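Side-chain contact in putative NAD(P)H-flavin oxidoreductase (Streptococcus pyogenes serotype M1, PDB 2HAY), which probably transfers electrons from NADH or NADPH to small acceptors such as nitrogenous compounds or quinones, using bound FMN: residues Asn103-Arg107 and Arg108-Glu112. Residues are numbered along the deposited sequence; the frame is centred on the assembly and turned at random.
Sequences NSLLR and RGIKE. With SO4 (sulfate ion), chain G.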
ATOM      1  N   ASN B 103     -20.562  -1.880  10.308  1.00 31.12           N
ATOM      2  CA  ASN B 103     -20.942  -0.669   9.608  1.00 31.87           C
ATOM      3  C   ASN B 103     -20.548  -0.686   8.137  1.00 31.70           C
ATOM      4  O   ASN B 103     -21.201  -0.064   7.312  1.00 32.23           O
ATOM      5  CB  ASN B 103     -20.362   0.551  10.312  1.00 32.42           C
ATOM      6  CG  ASN B 103     -21.006   0.804  11.661  1.00 33.72           C
ATOM      7  OD1 ASN B 103     -22.170   0.467  11.886  1.00 36.28           O
ATOM      8  ND2 ASN B 103     -20.254   1.423  12.561  1.00 35.08           N
ATOM      9  N   SER B 104     -19.493  -1.431   7.815  1.00 32.30           N
ATOM     10  CA  SER B 104     -18.972  -1.490   6.456  1.00 32.73           C
ATOM     11  C   SER B 104     -19.915  -2.318   5.566  1.00 32.82           C
ATOM     12  O   SER B 104     -19.984  -2.121   4.355  1.00 33.26           O
ATOM     13  CB  SER B 104     -17.528  -2.027   6.442  1.00 32.60           C
ATOM     14  OG  SER B 104     -17.457  -3.403   6.791  1.00 33.42           O
ATOM     15  N   LEU B 105     -20.649  -3.227   6.198  1.00 32.74           N
ATOM     16  CA  LEU B 105     -21.664  -4.008   5.536  1.00 32.97           C
ATOM     17  C   LEU B 105     -22.952  -3.200   5.404  1.00 32.94           C
ATOM     18  O   LEU B 105     -23.539  -3.146   4.330  1.00 32.68           O
ATOM     19  CB  LEU B 105     -21.886  -5.331   6.290  1.00 33.10           C
ATOM     20  CG  LEU B 105     -20.697  -6.303   6.225  1.00 33.40           C
ATOM     21  CD1 LEU B 105     -20.789  -7.375   7.300  1.00 34.20           C
ATOM     22  CD2 LEU B 105     -20.596  -6.947   4.841  1.00 33.68           C
ATOM     23  N   LEU B 106     -23.377  -2.558   6.490  1.00 33.39           N
ATOM     24  CA  LEU B 106     -24.551  -1.690   6.470  1.00 34.05           C
ATOM     25  C   LEU B 106     -24.462  -0.583   5.419  1.00 35.15           C
ATOM     26  O   LEU B 106     -25.436  -0.332   4.720  1.00 35.31           O
ATOM     27  CB  LEU B 106     -24.812  -1.095   7.849  1.00 33.94           C
ATOM     28  CG  LEU B 106     -25.051  -2.104   8.986  1.00 35.08           C
ATOM     29  CD1 LEU B 106     -24.991  -1.428  10.359  1.00 36.28           C
ATOM     30  CD2 LEU B 106     -26.377  -2.871   8.812  1.00 35.36           C
ATOM     31  N   ARG B 107     -23.293   0.053   5.321  1.00 36.41           N
ATOM     32  CA  ARG B 107     -22.982   1.072   4.317  1.00 37.85           C
ATOM     33  C   ARG B 107     -23.335   0.630   2.918  1.00 38.80           C
ATOM     34  O   ARG B 107     -23.716   1.443   2.087  1.00 38.75           O
ATOM     35  CB  ARG B 107     -21.473   1.399   4.307  1.00 37.66           C
ATOM     36  CG  ARG B 107     -21.042   2.469   5.267  1.00 37.54           C
ATOM     37  CD  ARG B 107     -19.797   3.234   4.782  1.00 34.02           C
ATOM     38  NE  ARG B 107     -18.568   2.440   4.704  1.00 32.67           N
ATOM     39  CZ  ARG B 107     -17.886   1.971   5.752  1.00 31.75           C
ATOM     40  NH1 ARG B 107     -18.336   2.161   6.998  1.00 30.84           N
ATOM     41  NH2 ARG B 107     -16.769   1.266   5.556  1.00 28.43           N
ATOM     42  N   ARG B 108     -23.144  -0.659   2.669  1.00 40.80           N
ATOM     43  CA  ARG B 108     -23.385  -1.284   1.379  1.00 42.73           C
ATOM     44  C   ARG B 108     -24.786  -1.909   1.289  1.00 43.48           C
ATOM     45  O   ARG B 108     -25.096  -2.623   0.340  1.00 43.80           O
ATOM     46  CB  ARG B 108     -22.308  -2.334   1.122  1.00 43.00           C
ATOM     47  CG  ARG B 108     -20.905  -1.744   0.966  1.00 46.07           C
ATOM     48  CD  ARG B 108     -19.839  -2.807   1.112  1.00 51.06           C
ATOM     49  NE  ARG B 108     -20.210  -4.013   0.386  1.00 55.67           N
ATOM     50  CZ  ARG B 108     -19.490  -5.135   0.343  1.00 58.12           C
ATOM     51  NH1 ARG B 108     -19.945  -6.176  -0.365  1.00 57.53           N
ATOM     52  NH2 ARG B 108     -18.326  -5.216   0.996  1.00 58.19           N
ATOM     53  N   GLY B 109     -25.634  -1.633   2.272  1.00 44.58           N
ATOM     54  CA  GLY B 109     -27.010  -2.134   2.260  1.00 46.27           C
ATOM     55  C   GLY B 109     -27.174  -3.604   2.632  1.00 47.48           C
ATOM     56  O   GLY B 109     -28.227  -4.203   2.375  1.00 47.39           O
ATOM     57  N   ILE B 110     -26.135  -4.183   3.229  1.00 48.61           N
ATOM     58  CA  ILE B 110     -26.170  -5.560   3.723  1.00 49.99           C
ATOM     59  C   ILE B 110     -26.546  -5.579   5.219  1.00 51.30           C
ATOM     60  O   ILE B 110     -25.833  -5.031   6.071  1.00 51.52           O
ATOM     61  CB  ILE B 110     -24.824  -6.284   3.459  1.00 49.61           C
ATOM     62  CG1 ILE B 110     -24.467  -6.208   1.970  1.00 48.91           C
ATOM     63  CG2 ILE B 110     -24.904  -7.721   3.910  1.00 49.40           C
ATOM     64  CD1 ILE B 110     -22.977  -6.283   1.664  1.00 46.43           C
ATOM     65  N   LYS B 111     -27.683  -6.195   5.523  1.00 53.04           N
ATOM     66  CA  LYS B 111     -28.249  -6.186   6.883  1.00 54.61           C
ATOM     67  C   LYS B 111     -29.216  -7.338   7.100  1.00 55.26           C
ATOM     68  O   LYS B 111     -29.380  -7.814   8.227  1.00 55.43           O
ATOM     69  CB  LYS B 111     -28.989  -4.866   7.160  1.00 54.68           C
ATOM     70  CG  LYS B 111     -29.876  -4.374   6.006  1.00 55.71           C
ATOM     71  CD  LYS B 111     -31.143  -3.683   6.494  1.00 58.18           C
ATOM     72  CE  LYS B 111     -30.877  -2.277   7.035  1.00 59.47           C
ATOM     73  NZ  LYS B 111     -32.169  -1.539   7.242  1.00 59.84           N
ATOM     74  N   GLU B 112     -29.832  -7.773   5.997  1.00 56.57           N
ATOM     75  CA  GLU B 112     -31.098  -8.555   5.983  1.00 57.49           C
ATOM     76  C   GLU B 112     -31.018  -9.950   6.606  1.00 57.52           C
ATOM     77  O   GLU B 112     -31.282 -10.959   5.942  1.00 57.68           O
ATOM     78  CB  GLU B 112     -31.710  -8.621   4.553  1.00 57.82           C
ATOM     79  CG  GLU B 112     -30.746  -8.382   3.351  1.00 59.09           C
ATOM     80  CD  GLU B 112     -29.404  -9.139   3.445  1.00 60.67           C
ATOM     81  OE1 GLU B 112     -29.347 -10.193   4.117  1.00 60.23           O
ATOM     82  OE2 GLU B 112     -28.404  -8.672   2.842  1.00 61.25           O
TER
HETATM   83  S   SO4 G 802     -16.018  -9.169  -0.150  1.00135.96           S
HETATM   84  O1  SO4 G 802     -16.871  -9.851   0.876  1.00135.78           O
HETATM   85  O2  SO4 G 802     -14.577  -9.504   0.231  1.00136.01           O
HETATM   86  O3  SO4 G 802     -16.398  -9.730  -1.596  1.00136.13           O
HETATM   87  O4  SO4 G 802     -16.226  -7.581  -0.114  1.00136.05           O
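A Schellman motif ends helix 99-106, and residues Leu105 to Ile110 build it. Ile110 N donates to Leu105 O at 3.0 Å. Inside that loop, Gly109 N donates to Leu106 O at 2.8 Å and closes a type I turn from Leu106 to Gly109. Leu105 O also takes a weak bond from Arg108 N, so two backbone N-H groups share this acceptor. Gly109 is the C-prime residue, and its positive phi (77°) turns the chain off the helix axis.

The reversal brings Ile110 back beside Leu105, the apolar contact expected of a Schellman motif. CD1 of Ile110 meets CD2 of Leu105 at 4.0 Å, and the two side chains cross at a slant. Ile110 CG1 lies anti to its carbonyl carbon (chi1 -55°), and CD1 extends from it to the leucine. Leu105 also packs on Leu116, Leu120 and Tyr123, which ties the helix end to helix 116-130. Next to this pair, Leu106 CD2 rests 3.7 Å from Lys111 CB, with the two side chains roughly perpendicular.

The two arginines at the turn diverge. Arg107 lays one face of its guanidinium over Ser104 CA, off centre, while its NH2 bonds to Gly50 O. Arg108 leaves at a different angle and crosses the helix end, its CD 3.3 Å from Ser104 O. Its side chain comes within about 4 Å of a bound FMN. The chain bends at chi3 (43°) and carries the guanidinium to a sulfate, probably from the crystallisation liquor. The sulfate sits at the guanidinium edge, where Arg108 NH2 makes a weak bond to its O4 at 3.4 Å.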